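PDB 4QDG: putative adhesin, which is a putative outer-membrane lipoprotein of the FimB/Mfa2 fimbrillin family, probably acting as a pilus anchor or adhesin in Bacteroides thetaiotaomicron. Local coordinates for residues V155-M160 against F283-N288; T175-L180 against R229-P234. All blocks are in the same frame, centred on the assembly; numbering follows the deposited sequence.

Interaction 1 (V155-M160 against F283-N288)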
loop_
_atom_site.group_PDB
_atom_site.type_symbol
_atom_site.label_atom_id
_atom_site.label_comp_id
_atom_site.label_asym_id
_atom_site.label_seq_id
_atom_site.Cartn_x
_atom_site.Cartn_y
_atom_site.Cartn_z
ATOM N N VAL A 155 -2.197 -2.217 -15.108
ATOM C CA VAL A 155 -2.802 -1.461 -16.188
ATOM C C VAL A 155 -2.808 -2.327 -17.418
ATOM O O VAL A 155 -1.759 -2.809 -17.821
ATOM C CB VAL A 155 -2.078 -0.102 -16.416
ATOM C CG1 VAL A 155 -2.758 0.694 -17.522
ATOM C CG2 VAL A 155 -2.033 0.718 -15.110
ATOM N N VAL A 156 -3.990 -2.518 -18.033
ATOM C CA VAL A 156 -4.140 -3.331 -19.231
ATOM C C VAL A 156 -4.650 -2.476 -20.405
ATOM O O VAL A 156 -5.548 -1.657 -20.233
ATOM C CB VAL A 156 -5.039 -4.566 -18.969
ATOM C CG1 VAL A 156 -5.356 -5.333 -20.260
ATOM C CG2 VAL A 156 -4.395 -5.505 -17.948
ATOM N N LEU A 157 -4.030 -2.656 -21.590
ATOM C CA LEU A 157 -4.447 -2.025 -22.840
ATOM C C LEU A 157 -4.973 -3.126 -23.725
ATOM O O LEU A 157 -4.273 -4.103 -23.966
ATOM C CB LEU A 157 -3.324 -1.226 -23.520
ATOM C CG LEU A 157 -2.538 -0.216 -22.682
ATOM C CD1 LEU A 157 -1.532 0.484 -23.535
ATOM C CD2 LEU A 157 -3.473 0.807 -22.015
ATOM N N GLN A 158 -6.261 -3.026 -24.108
ATOM C CA GLN A 158 -6.964 -4.036 -24.887
ATOM C C GLN A 158 -7.669 -3.433 -26.083
ATOM O O GLN A 158 -8.397 -2.471 -25.933
ATOM C CB GLN A 158 -7.989 -4.729 -23.992
ATOM C CG GLN A 158 -8.783 -5.859 -24.688
ATOM C CD GLN A 158 -9.450 -6.789 -23.709
ATOM O OE1 GLN A 158 -9.076 -6.868 -22.528
ATOM N NE2 GLN A 158 -10.418 -7.551 -24.195
ATOM N N GLN A 159 -7.487 -4.004 -27.266
ATOM C CA GLN A 159 -8.215 -3.482 -28.436
ATOM C C GLN A 159 -9.644 -3.963 -28.384
ATOM O O GLN A 159 -9.878 -5.132 -28.111
ATOM C CB GLN A 159 -7.562 -3.884 -29.749
ATOM C CG GLN A 159 -6.406 -2.984 -30.107
ATOM C CD GLN A 159 -6.242 -2.904 -31.589
ATOM O OE1 GLN A 159 -7.117 -2.397 -32.296
ATOM N NE2 GLN A 159 -5.119 -3.411 -32.083
HETATM N N MSE A 160 -10.594 -3.046 -28.591
HETATM C CA MSE A 160 -12.028 -3.308 -28.646
HETATM C C MSE A 160 -12.358 -4.374 -29.701
HETATM O O MSE A 160 -13.193 -5.238 -29.437
HETATM C CB MSE A 160 -12.767 -2.017 -28.966
HETATM C CG MSE A 160 -14.238 -2.094 -28.671
HETATM SE SE MSE A 160 -15.208 -0.685 -29.590
HETATM C CE MSE A 160 -15.222 -1.468 -31.368
ATOM N N PHE A 283 -8.138 -0.540 -20.100
ATOM C CA PHE A 283 -8.481 0.546 -21.004
ATOM C C PHE A 283 -8.649 -0.052 -22.405
ATOM O O PHE A 283 -7.809 -0.841 -22.850
ATOM C CB PHE A 283 -7.414 1.659 -20.972
ATOM C CG PHE A 283 -7.263 2.360 -19.635
ATOM C CD1 PHE A 283 -6.455 1.827 -18.636
ATOM C CD2 PHE A 283 -7.904 3.568 -19.389
ATOM C CE1 PHE A 283 -6.317 2.476 -17.400
ATOM C CE2 PHE A 283 -7.768 4.212 -18.157
ATOM C CZ PHE A 283 -6.967 3.664 -17.171
ATOM N N PHE A 284 -9.741 0.300 -23.086
ATOM C CA PHE A 284 -10.010 -0.228 -24.428
ATOM C C PHE A 284 -9.544 0.770 -25.481
ATOM O O PHE A 284 -9.744 1.978 -25.326
ATOM C CB PHE A 284 -11.487 -0.612 -24.604
ATOM C CG PHE A 284 -11.874 -1.692 -23.625
ATOM C CD1 PHE A 284 -11.628 -3.035 -23.912
ATOM C CD2 PHE A 284 -12.416 -1.367 -22.386
ATOM C CE1 PHE A 284 -11.961 -4.031 -22.994
ATOM C CE2 PHE A 284 -12.710 -2.354 -21.458
ATOM C CZ PHE A 284 -12.469 -3.680 -21.757
ATOM N N LEU A 285 -8.849 0.251 -26.505
ATOM C CA LEU A 285 -8.274 1.071 -27.565
ATOM C C LEU A 285 -8.917 0.795 -28.901
ATOM O O LEU A 285 -9.318 -0.330 -29.200
ATOM C CB LEU A 285 -6.742 0.859 -27.697
ATOM C CG LEU A 285 -5.882 0.937 -26.407
ATOM C CD1 LEU A 285 -4.401 0.759 -26.733
ATOM C CD2 LEU A 285 -6.121 2.235 -25.632
ATOM N N SER A 286 -8.978 1.842 -29.712
ATOM C CA SER A 286 -9.432 1.813 -31.094
ATOM C C SER A 286 -8.251 1.334 -31.993
ATOM O O SER A 286 -7.109 1.334 -31.498
ATOM C CB SER A 286 -9.931 3.196 -31.490
ATOM O OG SER A 286 -8.975 4.183 -31.155
ATOM N N PRO A 287 -8.460 0.917 -33.285
ATOM C CA PRO A 287 -7.320 0.439 -34.111
ATOM C C PRO A 287 -6.142 1.409 -34.225
ATOM O O PRO A 287 -5.015 0.938 -34.372
ATOM C CB PRO A 287 -7.943 0.188 -35.479
ATOM C CG PRO A 287 -9.366 -0.142 -35.164
ATOM C CD PRO A 287 -9.732 0.780 -34.020
ATOM N N ASN A 288 -6.371 2.734 -34.075
ATOM C CA ASN A 288 -5.308 3.749 -34.123
ATOM C C ASN A 288 -4.548 3.863 -32.775
ATOM O O ASN A 288 -3.662 4.718 -32.636
ATOM C CB ASN A 288 -5.885 5.113 -34.531
ATOM C CG ASN A 288 -6.964 5.661 -33.619
ATOM O OD1 ASN A 288 -7.491 4.971 -32.748
ATOM N ND2 ASN A 288 -7.334 6.916 -33.813
HETATM O O HOH W 1 -10.036 -1.880 -31.592
#
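Phe283 and Val156 meet at a ring edge, where the carbonyl O of Val156 lies in the plane of the Phe283 ring, 3.9 Å from CD1. Val155 approaches the same ring obliquely, its CG1 4.0 Å from Phe283 CE1, and Trp291 meets it edge-to-face. The Phe284 ring runs beside the Gln158 side chain in the same direction. CE1 of Phe284 comes within 3.8 Å of Gln158 CD, with amide and ring planes 62° apart, which rules out a flat stack. Gln158 CG is anti to the backbone N (chi1 -178°), which sets CG beside CE1 of Phe284, and the chain beyond is extended.

Leu157, Phe283 and Leu285 lie on the sheet face opposite to that of Gln158 and Phe284, and Leu285 CD1 packs 3.9 Å from Leu157 CB. The backbones are held by four hydrogen bonds. Phe283 N donates to Val156 O at 2.8 Å, almost perfectly straight (179°), and Gln158 N returns a bond to Phe283 O. Leu285 N then reaches Gln158 O, and Met160 N binds Leu285 O at 3.1 Å as the strand ends. One water donates to both Gln159 OE1 and Leu285 O, while Gln159 NE2 is taken by Pro164 O. Phe283, Phe284 and Leu285 pair in order with Leu157, Gln158 and Gln159, a parallel register between strands 140-159 and 278-285. The apolar face packs on strands 170-176 (Phe170, Phe172) and 246-251 (Ile247, Ile248, Ile250), consistent with the beta-sandwich of the transthyretin-like fold.

Interaction 2 (T175-L180 against R229-P234)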
loop_
_atom_site.group_PDB
_atom_site.type_symbol
_atom_site.label_atom_id
_atom_site.label_comp_id
_atom_site.label_asym_id
_atom_site.label_seq_id
_atom_site.Cartn_x
_atom_site.Cartn_y
_atom_site.Cartn_z
ATOM N N THR A 175 2.432 9.347 -11.392
ATOM C CA THR A 175 3.040 10.454 -10.676
ATOM C C THR A 175 2.205 10.675 -9.410
ATOM O O THR A 175 0.964 10.655 -9.443
ATOM C CB THR A 175 3.179 11.716 -11.523
ATOM O OG1 THR A 175 1.919 12.030 -12.131
ATOM C CG2 THR A 175 4.325 11.630 -12.534
ATOM N N ASP A 176 2.898 10.871 -8.290
ATOM C CA ASP A 176 2.264 11.095 -6.990
ATOM C C ASP A 176 3.252 11.736 -6.068
ATOM O O ASP A 176 4.430 11.792 -6.384
ATOM C CB ASP A 176 1.757 9.751 -6.390
ATOM C CG ASP A 176 0.615 9.865 -5.396
ATOM O OD1 ASP A 176 0.378 10.996 -4.868
ATOM O OD2 ASP A 176 -0.097 8.856 -5.202
ATOM N N ASP A 177 2.776 12.219 -4.922
ATOM C CA ASP A 177 3.607 12.781 -3.869
ATOM C C ASP A 177 3.187 12.035 -2.602
ATOM O O ASP A 177 2.418 12.547 -1.793
ATOM C CB ASP A 177 3.450 14.325 -3.792
ATOM C CG ASP A 177 4.416 15.015 -2.838
ATOM O OD1 ASP A 177 4.927 14.338 -1.904
ATOM O OD2 ASP A 177 4.643 16.241 -3.006
ATOM N N ASN A 178 3.641 10.782 -2.468
ATOM C CA ASN A 178 3.181 9.928 -1.371
ATOM C C ASN A 178 4.270 9.035 -0.752
ATOM O O ASN A 178 3.931 7.982 -0.240
ATOM C CB ASN A 178 2.032 9.022 -1.914
ATOM C CG ASN A 178 2.432 8.067 -3.014
ATOM O OD1 ASN A 178 3.444 8.257 -3.675
ATOM N ND2 ASN A 178 1.633 7.004 -3.243
ATOM N N ILE A 179 5.552 9.430 -0.782
ATOM C CA ILE A 179 6.614 8.553 -0.282
ATOM C C ILE A 179 7.106 8.940 1.134
ATOM O O ILE A 179 7.982 8.248 1.666
ATOM C CB ILE A 179 7.799 8.419 -1.268
ATOM C CG1 ILE A 179 8.620 9.713 -1.393
ATOM C CG2 ILE A 179 7.341 7.856 -2.610
ATOM C CD1 ILE A 179 10.086 9.458 -1.665
ATOM N N LEU A 180 6.528 9.997 1.743
ATOM C CA LEU A 180 6.875 10.434 3.096
ATOM C C LEU A 180 5.649 10.380 4.001
ATOM O O LEU A 180 4.637 11.016 3.708
ATOM C CB LEU A 180 7.485 11.852 3.091
ATOM C CG LEU A 180 7.999 12.391 4.442
ATOM C CD1 LEU A 180 9.169 11.549 4.986
ATOM C CD2 LEU A 180 8.427 13.877 4.324
ATOM N N ARG A 229 -6.611 13.876 -0.979
ATOM C CA ARG A 229 -6.150 15.078 -0.263
ATOM C C ARG A 229 -6.217 16.255 -1.208
ATOM O O ARG A 229 -6.217 16.049 -2.417
ATOM C CB ARG A 229 -4.753 14.926 0.359
ATOM C CG ARG A 229 -3.661 14.679 -0.660
ATOM C CD ARG A 229 -2.725 13.640 -0.118
ATOM N NE ARG A 229 -1.524 13.475 -0.943
ATOM C CZ ARG A 229 -1.380 12.552 -1.886
ATOM N NH1 ARG A 229 -2.386 11.753 -2.203
ATOM N NH2 ARG A 229 -0.229 12.422 -2.522
ATOM N N ASP A 230 -6.302 17.478 -0.679
ATOM C CA ASP A 230 -6.460 18.626 -1.566
ATOM C C ASP A 230 -5.108 19.135 -2.128
ATOM O O ASP A 230 -5.143 19.942 -3.045
ATOM C CB ASP A 230 -7.310 19.767 -0.926
ATOM C CG ASP A 230 -6.885 20.299 0.429
ATOM O OD1 ASP A 230 -5.668 20.258 0.739
ATOM O OD2 ASP A 230 -7.763 20.814 1.168
ATOM N N TRP A 231 -3.949 18.615 -1.651
ATOM C CA TRP A 231 -2.639 19.092 -2.123
ATOM C C TRP A 231 -1.995 18.230 -3.228
ATOM O O TRP A 231 -1.028 18.673 -3.838
ATOM C CB TRP A 231 -1.647 19.312 -0.959
ATOM C CG TRP A 231 -1.453 18.146 -0.036
ATOM C CD1 TRP A 231 -2.119 17.911 1.134
ATOM C CD2 TRP A 231 -0.445 17.131 -0.138
ATOM N NE1 TRP A 231 -1.623 16.779 1.742
ATOM C CE2 TRP A 231 -0.567 16.302 1.002
ATOM C CE3 TRP A 231 0.543 16.825 -1.095
ATOM C CZ2 TRP A 231 0.260 15.186 1.212
ATOM C CZ3 TRP A 231 1.354 15.714 -0.885
ATOM C CH2 TRP A 231 1.205 14.907 0.255
ATOM N N TYR A 232 -2.528 17.044 -3.520
ATOM C CA TYR A 232 -2.018 16.244 -4.627
ATOM C C TYR A 232 -3.104 15.401 -5.228
ATOM O O TYR A 232 -3.901 14.802 -4.523
ATOM C CB TYR A 232 -0.784 15.366 -4.301
ATOM C CG TYR A 232 0.124 15.276 -5.509
ATOM C CD1 TYR A 232 1.013 16.302 -5.806
ATOM C CD2 TYR A 232 -0.009 14.242 -6.436
ATOM C CE1 TYR A 232 1.774 16.290 -6.967
ATOM C CE2 TYR A 232 0.734 14.231 -7.614
ATOM C CZ TYR A 232 1.645 15.249 -7.860
ATOM O OH TYR A 232 2.410 15.302 -8.994
ATOM N N SER A 233 -3.104 15.358 -6.560
ATOM C CA SER A 233 -4.020 14.584 -7.388
ATOM C C SER A 233 -3.163 13.579 -8.199
ATOM O O SER A 233 -2.630 13.928 -9.251
ATOM C CB SER A 233 -4.843 15.517 -8.281
ATOM O OG SER A 233 -5.827 14.795 -8.998
ATOM N N PRO A 234 -2.954 12.347 -7.672
ATOM C CA PRO A 234 -2.115 11.363 -8.398
ATOM C C PRO A 234 -2.627 11.084 -9.820
ATOM O O PRO A 234 -3.858 11.006 -10.059
ATOM C CB PRO A 234 -2.194 10.101 -7.530
ATOM C CG PRO A 234 -2.685 10.570 -6.209
ATOM C CD PRO A 234 -3.494 11.784 -6.418
HETATM O O HOH W 2 1.194 14.498 -11.212
HETATM O O HOH W 3 -1.688 9.094 -3.031
#
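Arg229 opens the contact by reaching from the 229-234 loop to Asp176, where NH2 forms a salt bridge with OD1 at 2.8 Å. The carboxylate and guanidinium planes are nearly coplanar, and OD1 is met on its syn side. NH2 also gives a weak hydrogen bond to Asp177 O, with an N-H...O angle of only 129°. A water accepts from NH1 and donates to Asp176 OD2, bridging the second oxygen of the carboxylate and NH1, and NH1 has a second acceptor in Met227 O.

Trp231 comes next, its ring lying with one face against Arg229 NE, 3.2 Å above the ring plane and offset toward the rim. At the indole edge, CZ3 stands 3.7 Å from Asp177 CG, and the carboxylate is turned 86° from the ring plane. Asp177 OD1 and OD2 accept hydrogen bonds from the backbone N atoms of Asn190 and Gly191, respectively.

Tyr232 receives Asp177 CB over one face in a CH-pi contact, 4.0 Å from the ring centroid. CG of Asp177, anti to the backbone N (chi1 -173°), goes on to the Trp231 edge. On the guanidinium side, Tyr232 CB lies over one face of Arg229, and Tyr232 OH shares a water with Thr175 OG1.

Pro234 closes the segment alongside Asp176, its CG 3.3 Å from OD2.

Asp176 OD1 also accepts from Asp177 N on its anti side, and both donors reach it from the same face of the carboxylate plane. Gripped by a guanidinium and a main-chain N-H, this buried carboxylate is probably stabilised in its charged form, so that an ion pair joins the end of strand 170-176 to the loop preceding strand 235-240.

How the interactions relate
Interaction 2 is nested in sequence inside the loop closed by interaction 1, both of its segments lying between 155-160 and 283-288. The two do not touch: their centres are 27 Å apart and their nearest atoms about 10 Å. Val155 and Leu157 of interaction 1 nevertheless contact Phe172 on the strand that ends at Asp176, so the sheets bearing the two contacts pack together. One magnesium site, with Asn151, Leu273 and Glu276, lies closer to interaction 2. The Val155 side chain is about 11 Å from that of Asn151, whereas the Asn178 side chain is about 6 Å from it. Neither contact supplies a metal ligand.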